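Local coordinates for multifunctional non-homologous end joining DNA repair protein LigD (Mycobacterium tuberculosis, PDB 2IRX) that probably repairs DNA double-strand breaks together with Ku by non-homologous end joining, this piece being the polymerase domain that adds nucleotides, at residues V113-W118 and A134-F139; G179-T184 and K238-P243. All coordinates share one frame; numbering follows the deposited sequence.

Both contacts lie in the primase-polymerase domain, with centres about 7 Å apart, and both touch the bound GTP. Along the chain they come in series: contact 1 (113-118 with 134-139) closes before contact 2 (179-184 with 238-243) opens. They share two sheets. Strands 112-115 and 240-241 are neighbours in the antiparallel four-stranded sheet. Strands 129-143 and 180-186 are neighbours in the larger mixed sheet. Probable backbone hydrogen bonds join the contacts: Val113 O with Ala242 N (2.7 Å) in the first sheet, Leu137 N with Thr184 O (2.8 Å) in the second. Each contact bridges both sheets and binds the nucleotide: His114 and Thr239 at the sugar, Gly179 and His181 at the phosphates.

Contact 1: V113-W118 and A134-F139; sequences VHVPQW and ATRLVF. With GTP (guanosine-5'-triphosphate), chain C.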
ATOM      1  N   VAL A 113      -2.479   6.826  -0.721  1.00  7.19           N
ATOM      2  CA  VAL A 113      -3.510   6.277   0.145  1.00  7.87           C
ATOM      3  C   VAL A 113      -2.859   5.091   0.870  1.00  7.34           C
ATOM      4  O   VAL A 113      -2.334   4.154   0.225  1.00  7.29           O
ATOM      5  CB  VAL A 113      -4.757   5.808  -0.663  1.00  8.26           C
ATOM      6  CG1 VAL A 113      -5.765   5.119   0.274  1.00  6.57           C
ATOM      7  CG2 VAL A 113      -5.387   6.997  -1.460  1.00  8.95           C
ATOM      8  N   HIS A 114      -2.833   5.186   2.192  1.00  6.30           N
ATOM      9  CA  HIS A 114      -2.232   4.149   3.053  1.00  7.14           C
ATOM     10  C   HIS A 114      -3.326   3.441   3.882  1.00  7.13           C
ATOM     11  O   HIS A 114      -4.226   4.097   4.411  1.00  7.83           O
ATOM     12  CB  HIS A 114      -1.157   4.745   3.957  1.00  7.16           C
ATOM     13  CG  HIS A 114       0.040   5.273   3.214  1.00  6.39           C
ATOM     14  ND1 HIS A 114       1.293   4.702   3.313  1.00  7.23           N
ATOM     15  CD2 HIS A 114       0.172   6.325   2.361  1.00  8.32           C
ATOM     16  CE1 HIS A 114       2.148   5.374   2.560  1.00  7.00           C
ATOM     17  NE2 HIS A 114       1.492   6.363   1.964  1.00  5.79           N
ATOM     18  N   VAL A 115      -3.229   2.115   4.001  1.00  7.49           N
ATOM     19  CA  VAL A 115      -4.242   1.319   4.740  1.00  7.69           C
ATOM     20  C   VAL A 115      -3.585   0.209   5.580  1.00  8.44           C
ATOM     21  O   VAL A 115      -2.452  -0.256   5.245  1.00  7.91           O
ATOM     22  CB  VAL A 115      -5.321   0.682   3.783  1.00  7.77           C
ATOM     23  CG1 VAL A 115      -6.165   1.762   3.066  1.00  6.41           C
ATOM     24  CG2 VAL A 115      -4.658  -0.259   2.743  1.00  7.43           C
ATOM     25  N   PRO A 116      -4.291  -0.239   6.641  1.00  8.18           N
ATOM     26  CA  PRO A 116      -3.806  -1.394   7.402  1.00  7.63           C
ATOM     27  C   PRO A 116      -4.211  -2.697   6.708  1.00  7.75           C
ATOM     28  O   PRO A 116      -4.964  -2.669   5.700  1.00  7.34           O
ATOM     29  CB  PRO A 116      -4.515  -1.245   8.765  1.00  7.35           C
ATOM     30  CG  PRO A 116      -5.834  -0.649   8.432  1.00  7.53           C
ATOM     31  CD  PRO A 116      -5.554   0.296   7.211  1.00  8.38           C
ATOM     32  N   GLN A 117      -3.766  -3.826   7.251  1.00  7.72           N
ATOM     33  CA  GLN A 117      -4.037  -5.102   6.620  1.00  8.32           C
ATOM     34  C   GLN A 117      -5.308  -5.793   7.147  1.00  8.53           C
ATOM     35  O   GLN A 117      -5.625  -6.913   6.717  1.00  9.42           O
ATOM     36  CB  GLN A 117      -2.819  -6.024   6.753  1.00  8.57           C
ATOM     37  CG  GLN A 117      -1.496  -5.359   6.241  1.00  7.55           C
ATOM     38  CD  GLN A 117      -1.688  -4.654   4.928  1.00  7.63           C
ATOM     39  OE1 GLN A 117      -1.461  -3.436   4.823  1.00 10.44           O
ATOM     40  NE2 GLN A 117      -2.106  -5.405   3.909  1.00  6.01           N
ATOM     41  N   TRP A 118      -6.012  -5.116   8.058  1.00  9.18           N
ATOM     42  CA  TRP A 118      -7.315  -5.575   8.558  1.00  9.10           C
ATOM     43  C   TRP A 118      -8.436  -4.723   7.985  1.00  9.49           C
ATOM     44  O   TRP A 118      -8.201  -3.573   7.584  1.00  8.82           O
ATOM     45  CB  TRP A 118      -7.386  -5.501  10.088  1.00  9.83           C
ATOM     46  CG  TRP A 118      -7.010  -4.151  10.718  1.00  9.74           C
ATOM     47  CD1 TRP A 118      -5.786  -3.803  11.226  1.00 10.70           C
ATOM     48  CD2 TRP A 118      -7.867  -2.999  10.923  1.00 11.27           C
ATOM     49  NE1 TRP A 118      -5.810  -2.509  11.698  1.00 11.17           N
ATOM     50  CE2 TRP A 118      -7.079  -2.002  11.555  1.00 10.82           C
ATOM     51  CE3 TRP A 118      -9.218  -2.713  10.631  1.00  8.45           C
ATOM     52  CZ2 TRP A 118      -7.596  -0.727  11.895  1.00 10.27           C
ATOM     53  CZ3 TRP A 118      -9.733  -1.452  10.980  1.00  9.68           C
ATOM     54  CH2 TRP A 118      -8.926  -0.486  11.605  1.00  9.64           C
ATOM     55  N   ALA A 134      -6.882  -9.579  10.549  1.00  6.35           N
ATOM     56  CA  ALA A 134      -6.021  -9.354   9.391  1.00  6.00           C
ATOM     57  C   ALA A 134      -6.575 -10.199   8.241  1.00  6.32           C
ATOM     58  O   ALA A 134      -6.945 -11.365   8.450  1.00  5.40           O
ATOM     59  CB  ALA A 134      -4.590  -9.762   9.727  1.00  5.98           C
ATOM     60  N   THR A 135      -6.671  -9.622   7.045  1.00  6.51           N
ATOM     61  CA  THR A 135      -7.168 -10.371   5.875  1.00  7.85           C
ATOM     62  C   THR A 135      -6.036 -10.758   4.928  1.00  8.65           C
ATOM     63  O   THR A 135      -6.195 -11.604   4.045  1.00  8.23           O
ATOM     64  CB  THR A 135      -8.262  -9.605   5.096  1.00  8.38           C
ATOM     65  OG1 THR A 135      -7.660  -8.575   4.306  1.00  8.67           O
ATOM     66  CG2 THR A 135      -9.302  -9.002   6.059  1.00  8.69           C
ATOM     67  N   ARG A 136      -4.893 -10.110   5.109  1.00  7.92           N
ATOM     68  CA  ARG A 136      -3.703 -10.433   4.337  1.00  7.58           C
ATOM     69  C   ARG A 136      -2.479 -10.145   5.191  1.00  6.60           C
ATOM     70  O   ARG A 136      -2.562  -9.352   6.136  1.00  5.49           O
ATOM     71  CB  ARG A 136      -3.673  -9.638   3.021  1.00  6.84           C
ATOM     72  CG  ARG A 136      -3.658  -8.123   3.186  1.00  8.69           C
ATOM     73  CD  ARG A 136      -4.206  -7.416   1.954  1.00  8.48           C
ATOM     74  NE  ARG A 136      -4.004  -5.983   2.093  1.00  5.32           N
ATOM     75  CZ  ARG A 136      -4.736  -5.041   1.504  1.00  8.30           C
ATOM     76  NH1 ARG A 136      -5.747  -5.360   0.695  1.00  7.20           N
ATOM     77  NH2 ARG A 136      -4.449  -3.759   1.735  1.00  7.28           N
ATOM     78  N   LEU A 137      -1.361 -10.789   4.854  1.00  7.09           N
ATOM     79  CA  LEU A 137      -0.046 -10.391   5.379  1.00  7.54           C
ATOM     80  C   LEU A 137       0.611  -9.425   4.388  1.00  7.25           C
ATOM     81  O   LEU A 137       0.404  -9.523   3.163  1.00  8.80           O
ATOM     82  CB  LEU A 137       0.909 -11.587   5.542  1.00  7.78           C
ATOM     83  CG  LEU A 137       0.494 -12.834   6.305  1.00  9.47           C
ATOM     84  CD1 LEU A 137       1.482 -13.965   6.019  1.00  8.03           C
ATOM     85  CD2 LEU A 137       0.409 -12.519   7.782  1.00 10.98           C
ATOM     86  N   VAL A 138       1.397  -8.502   4.910  1.00  7.18           N
ATOM     87  CA  VAL A 138       2.265  -7.675   4.072  1.00  7.44           C
ATOM     88  C   VAL A 138       3.729  -7.727   4.550  1.00  7.15           C
ATOM     89  O   VAL A 138       4.008  -7.746   5.754  1.00  6.88           O
ATOM     90  CB  VAL A 138       1.769  -6.175   3.988  1.00  7.25           C
ATOM     91  CG1 VAL A 138       1.936  -5.423   5.322  1.00  8.04           C
ATOM     92  CG2 VAL A 138       2.506  -5.391   2.839  1.00  8.05           C
ATOM     93  N   PHE A 139       4.636  -7.703   3.577  1.00  6.74           N
ATOM     94  CA  PHE A 139       6.068  -7.578   3.823  1.00  6.73           C
ATOM     95  C   PHE A 139       6.560  -6.385   3.027  1.00  6.63           C
ATOM     96  O   PHE A 139       6.265  -6.237   1.834  1.00  7.33           O
ATOM     97  CB  PHE A 139       6.812  -8.846   3.397  1.00  6.71           C
ATOM     98  CG  PHE A 139       6.435 -10.070   4.189  1.00  7.64           C
ATOM     99  CD1 PHE A 139       7.185 -10.451   5.314  1.00  6.83           C
ATOM    100  CD2 PHE A 139       5.351 -10.845   3.801  1.00  9.62           C
ATOM    101  CE1 PHE A 139       6.822 -11.598   6.079  1.00  6.18           C
ATOM    102  CE2 PHE A 139       4.987 -12.007   4.530  1.00  7.79           C
ATOM    103  CZ  PHE A 139       5.729 -12.373   5.672  1.00  8.30           C
TER
HETATM  104  PG  GTP C 305      10.093   2.481  -0.251  1.00 15.17           P
HETATM  105  O1G GTP C 305      10.045   1.494  -1.354  1.00 15.05           O
HETATM  106  O2G GTP C 305      10.630   1.864   1.024  1.00 12.82           O
HETATM  107  O3G GTP C 305      10.831   3.733  -0.640  1.00 16.03           O
HETATM  108  O3B GTP C 305       8.546   2.947  -0.071  1.00 15.64           O
HETATM  109  PB  GTP C 305       7.481   2.516   1.047  1.00 14.15           P
HETATM  110  O1B GTP C 305       7.659   1.100   1.491  1.00 12.98           O
HETATM  111  O2B GTP C 305       6.113   2.709   0.517  1.00 12.25           O
HETATM  112  O3A GTP C 305       7.911   3.441   2.271  1.00 15.65           O
HETATM  113  PA  GTP C 305       7.243   4.739   2.953  1.00 16.01           P
HETATM  114  O1A GTP C 305       6.369   5.489   1.982  1.00 16.23           O
HETATM  115  O2A GTP C 305       8.420   5.529   3.478  1.00 13.26           O
HETATM  116  O5' GTP C 305       6.382   4.137   4.147  1.00 16.56           O
HETATM  117  C5' GTP C 305       6.940   3.301   5.168  1.00 15.38           C
HETATM  118  C4' GTP C 305       5.950   3.194   6.336  1.00 15.70           C
HETATM  119  O4' GTP C 305       5.598   4.460   6.895  1.00 13.85           O
HETATM  120  C3' GTP C 305       4.637   2.561   5.916  1.00 13.07           C
HETATM  121  O3' GTP C 305       4.184   1.892   7.062  1.00 15.97           O
HETATM  122  C2' GTP C 305       3.723   3.762   5.630  1.00 13.79           C
HETATM  123  O2' GTP C 305       2.316   3.576   5.719  1.00 13.13           O
HETATM  124  C1' GTP C 305       4.214   4.773   6.653  1.00 15.46           C
HETATM  125  N9  GTP C 305       4.309   6.185   6.244  1.00 16.13           N
HETATM  126  C8  GTP C 305       4.631   6.722   5.023  1.00 17.03           C
HETATM  127  N7  GTP C 305       4.676   8.064   5.173  1.00 18.56           N
HETATM  128  C5  GTP C 305       4.429   8.370   6.475  1.00 17.01           C
HETATM  129  C6  GTP C 305       4.379   9.583   7.175  1.00 17.69           C
HETATM  130  O6  GTP C 305       4.564  10.655   6.593  1.00 15.70           O
HETATM  131  N1  GTP C 305       4.120   9.561   8.544  1.00 17.45           N
HETATM  132  C2  GTP C 305       3.911   8.368   9.216  1.00 17.74           C
HETATM  133  N2  GTP C 305       3.641   8.378  10.529  1.00 17.98           N
HETATM  134  N3  GTP C 305       3.956   7.164   8.511  1.00 16.69           N
HETATM  135  C4  GTP C 305       4.215   7.184   7.159  1.00 17.20           C
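Gln117 packs against Arg136 and Val138 in a buried contact where strand 112-115 runs out and strand 129-143 turns a corner. One backbone bond ties the segments: Thr135 N donates to Gln117 O at 2.9 Å, nearly straight at 172°. Next to it, Trp118 and Ala134 form an antiparallel non-hydrogen-bonded pair within the mixed sheet, with their side chains diverging. Chi1 of -53° sets Gln117 CG beside the backbone N, and CG packs on Val138 CG1 at 3.6 Å. Arg136 is extended from CG to NE and crosses Gln117 at about a right angle. Its guanidinium then reaches Val115, where Arg136 NH2 lies 3.6 Å from Val115 CG2. The far end of Arg136 is held by a salt bridge from NH1 to Asp291.

The domain belongs to the archaeo-eukaryotic primase clan. Here residues 113-115, from the antiparallel sheet, lead into the mixed sheet beside the nucleotide. His114, on strand 112-115, reaches the ligand, consistent with its assignment to the substrate site. Its ND1 is hydrogen-bonded to GTP O2' at 2.8 Å, with the ribose oxygen near the ring plane. The second ring nitrogen, NE2, is hydrogen-bonded to Glu112, which would fix the ring's rotation.

Contact 2: G179-T184 and K238-P243; sequences GLHLYT and KTTIAP. With GTP (guanosine-5'-triphosphate), chain C.
The apolar part of this contact is formed by His181 and Tyr183 of strand 180-186 against Thr240, Ile241 and Pro243. Thr240 CG2 lies over one face of the His181 ring in a CH-pi contact, 4.0 Å from the centroid. This methyl is anti to the backbone N (chi1 of OG1 -57°), while OG1 turns to Gln233. Ile241 CG2 meets the same ring at its edge, 3.5 Å from His181 CE1. Pro243 CG packs on Tyr183 CE2.

Water completes the join. Water 1 lies in the planes of both rings. It bonds to His181 ND1 and, at 2.6 Å, to Tyr183 OH, and it donates to Ile241 O. A second water links Tyr183 OH to Thr240 O. The buried hydroxyl of Tyr183 is thus gripped by two waters between the strands.

In this primase-polymerase fold the two segments meet beside the nucleotide, His181 and Gly179 at its phosphates and Thr239 at its sugar. On the phosphate side, His181 NE2 donates to GTP O1B at 2.8 Å, while Gly179 N reaches GTP O1G by a more bent bond, 135°. Since water 1 meets ND1, both nitrogens of His181 have partners, which would fix the ring. On the sugar side, Thr239 O accepts from GTP O3' at 2.7 Å and only weakly from O2'. Thr239 OG1 also bonds to GTP O2', 2.7 Å away.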
ATOM      1  N   GLY A 179      11.680  -0.049  -3.277  1.00 13.03           N
ATOM      2  CA  GLY A 179      11.638  -1.487  -2.967  1.00 13.39           C
ATOM      3  C   GLY A 179      10.430  -2.235  -3.498  1.00 12.51           C
ATOM      4  O   GLY A 179       9.855  -1.893  -4.543  1.00 12.04           O
ATOM      5  N   LEU A 180      10.066  -3.287  -2.771  1.00 11.66           N
ATOM      6  CA  LEU A 180       9.005  -4.201  -3.177  1.00 11.22           C
ATOM      7  C   LEU A 180       8.104  -4.444  -1.990  1.00 10.91           C
ATOM      8  O   LEU A 180       8.571  -4.472  -0.849  1.00 11.46           O
ATOM      9  CB  LEU A 180       9.588  -5.560  -3.593  1.00 11.68           C
ATOM     10  CG  LEU A 180      10.485  -5.721  -4.801  1.00 13.35           C
ATOM     11  CD1 LEU A 180      10.966  -7.179  -4.891  1.00 13.16           C
ATOM     12  CD2 LEU A 180       9.714  -5.336  -6.064  1.00 17.44           C
ATOM     13  N   HIS A 181       6.819  -4.611  -2.254  1.00 11.19           N
ATOM     14  CA  HIS A 181       5.876  -5.034  -1.228  1.00 11.44           C
ATOM     15  C   HIS A 181       5.327  -6.398  -1.651  1.00 11.61           C
ATOM     16  O   HIS A 181       5.127  -6.651  -2.852  1.00 11.18           O
ATOM     17  CB  HIS A 181       4.734  -4.015  -1.076  1.00 11.64           C
ATOM     18  CG  HIS A 181       5.175  -2.669  -0.572  1.00 11.81           C
ATOM     19  ND1 HIS A 181       4.362  -1.557  -0.626  1.00 12.39           N
ATOM     20  CD2 HIS A 181       6.334  -2.259  -0.004  1.00 12.81           C
ATOM     21  CE1 HIS A 181       4.994  -0.524  -0.094  1.00 11.47           C
ATOM     22  NE2 HIS A 181       6.202  -0.916   0.272  1.00 12.15           N
ATOM     23  N   LEU A 182       5.094  -7.260  -0.676  1.00 11.95           N
ATOM     24  CA  LEU A 182       4.519  -8.569  -0.923  1.00 11.64           C
ATOM     25  C   LEU A 182       3.248  -8.760  -0.122  1.00 12.38           C
ATOM     26  O   LEU A 182       3.202  -8.436   1.075  1.00 12.86           O
ATOM     27  CB  LEU A 182       5.531  -9.687  -0.574  1.00 11.62           C
ATOM     28  CG  LEU A 182       6.960  -9.523  -1.095  1.00 10.13           C
ATOM     29  CD1 LEU A 182       7.875 -10.602  -0.445  1.00 11.70           C
ATOM     30  CD2 LEU A 182       7.009  -9.522  -2.622  1.00 13.54           C
ATOM     31  N   TYR A 183       2.220  -9.316  -0.774  1.00 12.03           N
ATOM     32  CA  TYR A 183       0.934  -9.545  -0.121  1.00 11.36           C
ATOM     33  C   TYR A 183       0.541 -11.003  -0.195  1.00 11.83           C
ATOM     34  O   TYR A 183       0.689 -11.623  -1.254  1.00 11.12           O
ATOM     35  CB  TYR A 183      -0.165  -8.711  -0.786  1.00 11.08           C
ATOM     36  CG  TYR A 183      -0.062  -7.215  -0.502  1.00 10.69           C
ATOM     37  CD1 TYR A 183      -0.642  -6.657   0.657  1.00 11.90           C
ATOM     38  CD2 TYR A 183       0.627  -6.359  -1.388  1.00 10.38           C
ATOM     39  CE1 TYR A 183      -0.555  -5.274   0.922  1.00  9.32           C
ATOM     40  CE2 TYR A 183       0.720  -4.981  -1.154  1.00 10.05           C
ATOM     41  CZ  TYR A 183       0.129  -4.443  -0.008  1.00  9.85           C
ATOM     42  OH  TYR A 183       0.247  -3.111   0.245  1.00 10.29           O
ATOM     43  N   THR A 184       0.045 -11.551   0.915  1.00 12.26           N
ATOM     44  CA  THR A 184      -0.474 -12.915   0.884  1.00 13.50           C
ATOM     45  C   THR A 184      -1.843 -12.939   1.561  1.00 13.58           C
ATOM     46  O   THR A 184      -1.957 -12.523   2.716  1.00 13.50           O
ATOM     47  CB  THR A 184       0.555 -14.014   1.390  1.00 14.06           C
ATOM     48  OG1 THR A 184      -0.015 -14.889   2.380  1.00 18.41           O
ATOM     49  CG2 THR A 184       1.874 -13.446   1.805  1.00 12.97           C
ATOM     50  N   LYS A 238      -0.302  -0.104  12.356  1.00 10.31           N
ATOM     51  CA  LYS A 238       0.485   0.351  11.203  1.00 10.04           C
ATOM     52  C   LYS A 238      -0.275   0.289   9.863  1.00  9.44           C
ATOM     53  O   LYS A 238      -1.331  -0.355   9.741  1.00  9.41           O
ATOM     54  CB  LYS A 238       1.833  -0.368  11.113  1.00 10.70           C
ATOM     55  CG  LYS A 238       2.795  -0.106  12.324  1.00 11.93           C
ATOM     56  CD  LYS A 238       4.257  -0.493  11.977  1.00 12.45           C
ATOM     57  CE  LYS A 238       5.236  -0.139  13.098  1.00 15.90           C
ATOM     58  NZ  LYS A 238       6.636  -0.509  12.700  1.00 19.64           N
ATOM     59  N   THR A 239       0.283   0.961   8.868  1.00  8.34           N
ATOM     60  CA  THR A 239      -0.307   1.003   7.519  1.00  7.80           C
ATOM     61  C   THR A 239       0.763   0.624   6.487  1.00  7.05           C
ATOM     62  O   THR A 239       1.930   0.518   6.824  1.00  6.81           O
ATOM     63  CB  THR A 239      -0.866   2.436   7.173  1.00  7.51           C
ATOM     64  OG1 THR A 239       0.173   3.417   7.321  1.00  7.84           O
ATOM     65  CG2 THR A 239      -2.091   2.804   8.056  1.00  8.90           C
ATOM     66  N   THR A 240       0.333   0.383   5.254  1.00  6.81           N
ATOM     67  CA  THR A 240       1.207   0.226   4.099  1.00  6.97           C
ATOM     68  C   THR A 240       0.454   0.881   2.953  1.00  6.56           C
ATOM     69  O   THR A 240      -0.783   0.778   2.872  1.00  7.26           O
ATOM     70  CB  THR A 240       1.509  -1.275   3.780  1.00  6.58           C
ATOM     71  OG1 THR A 240       2.100  -1.896   4.955  1.00  6.38           O
ATOM     72  CG2 THR A 240       2.488  -1.388   2.589  1.00  7.07           C
ATOM     73  N   ILE A 241       1.189   1.538   2.063  1.00  5.94           N
ATOM     74  CA  ILE A 241       0.566   2.167   0.897  1.00  7.08           C
ATOM     75  C   ILE A 241      -0.325   1.150   0.149  1.00  6.53           C
ATOM     76  O   ILE A 241       0.057  -0.036  -0.023  1.00  6.72           O
ATOM     77  CB  ILE A 241       1.603   2.815  -0.046  1.00  6.78           C
ATOM     78  CG1 ILE A 241       0.905   3.833  -0.974  1.00  7.22           C
ATOM     79  CG2 ILE A 241       2.425   1.724  -0.848  1.00  7.93           C
ATOM     80  CD1 ILE A 241       1.890   4.734  -1.691  1.00  5.63           C
ATOM     81  N   ALA A 242      -1.506   1.604  -0.277  1.00  7.32           N
ATOM     82  CA  ALA A 242      -2.443   0.753  -1.048  1.00  8.56           C
ATOM     83  C   ALA A 242      -1.888   0.386  -2.437  1.00  9.18           C
ATOM     84  O   ALA A 242      -1.339   1.244  -3.125  1.00  8.60           O
ATOM     85  CB  ALA A 242      -3.819   1.448  -1.195  1.00  9.40           C
ATOM     86  N   PRO A 243      -2.070  -0.884  -2.860  1.00  9.95           N
ATOM     87  CA  PRO A 243      -1.841  -1.230  -4.269  1.00  9.45           C
ATOM     88  C   PRO A 243      -2.553  -0.226  -5.197  1.00  8.24           C
ATOM     89  O   PRO A 243      -3.677   0.205  -4.899  1.00  8.55           O
ATOM     90  CB  PRO A 243      -2.462  -2.636  -4.389  1.00 10.08           C
ATOM     91  CG  PRO A 243      -2.189  -3.223  -2.992  1.00 10.79           C
ATOM     92  CD  PRO A 243      -2.482  -2.055  -2.062  1.00  9.60           C
TER
HETATM   93  PG  GTP C 305      10.093   2.481  -0.251  1.00 15.17           P
HETATM   94  O1G GTP C 305      10.045   1.494  -1.354  1.00 15.05           O
HETATM   95  O2G GTP C 305      10.630   1.864   1.024  1.00 12.82           O
HETATM   96  O3G GTP C 305      10.831   3.733  -0.640  1.00 16.03           O
HETATM   97  O3B GTP C 305       8.546   2.947  -0.071  1.00 15.64           O
HETATM   98  PB  GTP C 305       7.481   2.516   1.047  1.00 14.15           P
HETATM   99  O1B GTP C 305       7.659   1.100   1.491  1.00 12.98           O
HETATM  100  O2B GTP C 305       6.113   2.709   0.517  1.00 12.25           O
HETATM  101  O3A GTP C 305       7.911   3.441   2.271  1.00 15.65           O
HETATM  102  PA  GTP C 305       7.243   4.739   2.953  1.00 16.01           P
HETATM  103  O1A GTP C 305       6.369   5.489   1.982  1.00 16.23           O
HETATM  104  O2A GTP C 305       8.420   5.529   3.478  1.00 13.26           O
HETATM  105  O5' GTP C 305       6.382   4.137   4.147  1.00 16.56           O
HETATM  106  C5' GTP C 305       6.940   3.301   5.168  1.00 15.38           C
HETATM  107  C4' GTP C 305       5.950   3.194   6.336  1.00 15.70           C
HETATM  108  O4' GTP C 305       5.598   4.460   6.895  1.00 13.85           O
HETATM  109  C3' GTP C 305       4.637   2.561   5.916  1.00 13.07           C
HETATM  110  O3' GTP C 305       4.184   1.892   7.062  1.00 15.97           O
HETATM  111  C2' GTP C 305       3.723   3.762   5.630  1.00 13.79           C
HETATM  112  O2' GTP C 305       2.316   3.576   5.719  1.00 13.13           O
HETATM  113  C1' GTP C 305       4.214   4.773   6.653  1.00 15.46           C
HETATM  114  N9  GTP C 305       4.309   6.185   6.244  1.00 16.13           N
HETATM  115  C8  GTP C 305       4.631   6.722   5.023  1.00 17.03           C
HETATM  116  N7  GTP C 305       4.676   8.064   5.173  1.00 18.56           N
HETATM  117  C5  GTP C 305       4.429   8.370   6.475  1.00 17.01           C
HETATM  118  C6  GTP C 305       4.379   9.583   7.175  1.00 17.69           C
HETATM  119  O6  GTP C 305       4.564  10.655   6.593  1.00 15.70           O
HETATM  120  N1  GTP C 305       4.120   9.561   8.544  1.00 17.45           N
HETATM  121  C2  GTP C 305       3.911   8.368   9.216  1.00 17.74           C
HETATM  122  N2  GTP C 305       3.641   8.378  10.529  1.00 17.98           N
HETATM  123  N3  GTP C 305       3.956   7.164   8.511  1.00 16.69           N
HETATM  124  C4  GTP C 305       4.215   7.184   7.159  1.00 17.20           C
HETATM  125  O   HOH W   1       1.685  -1.785  -1.456  1.00 13.09           O
HETATM  126  O   HOH W   2      -1.687  -2.000   2.040  1.00 13.20           O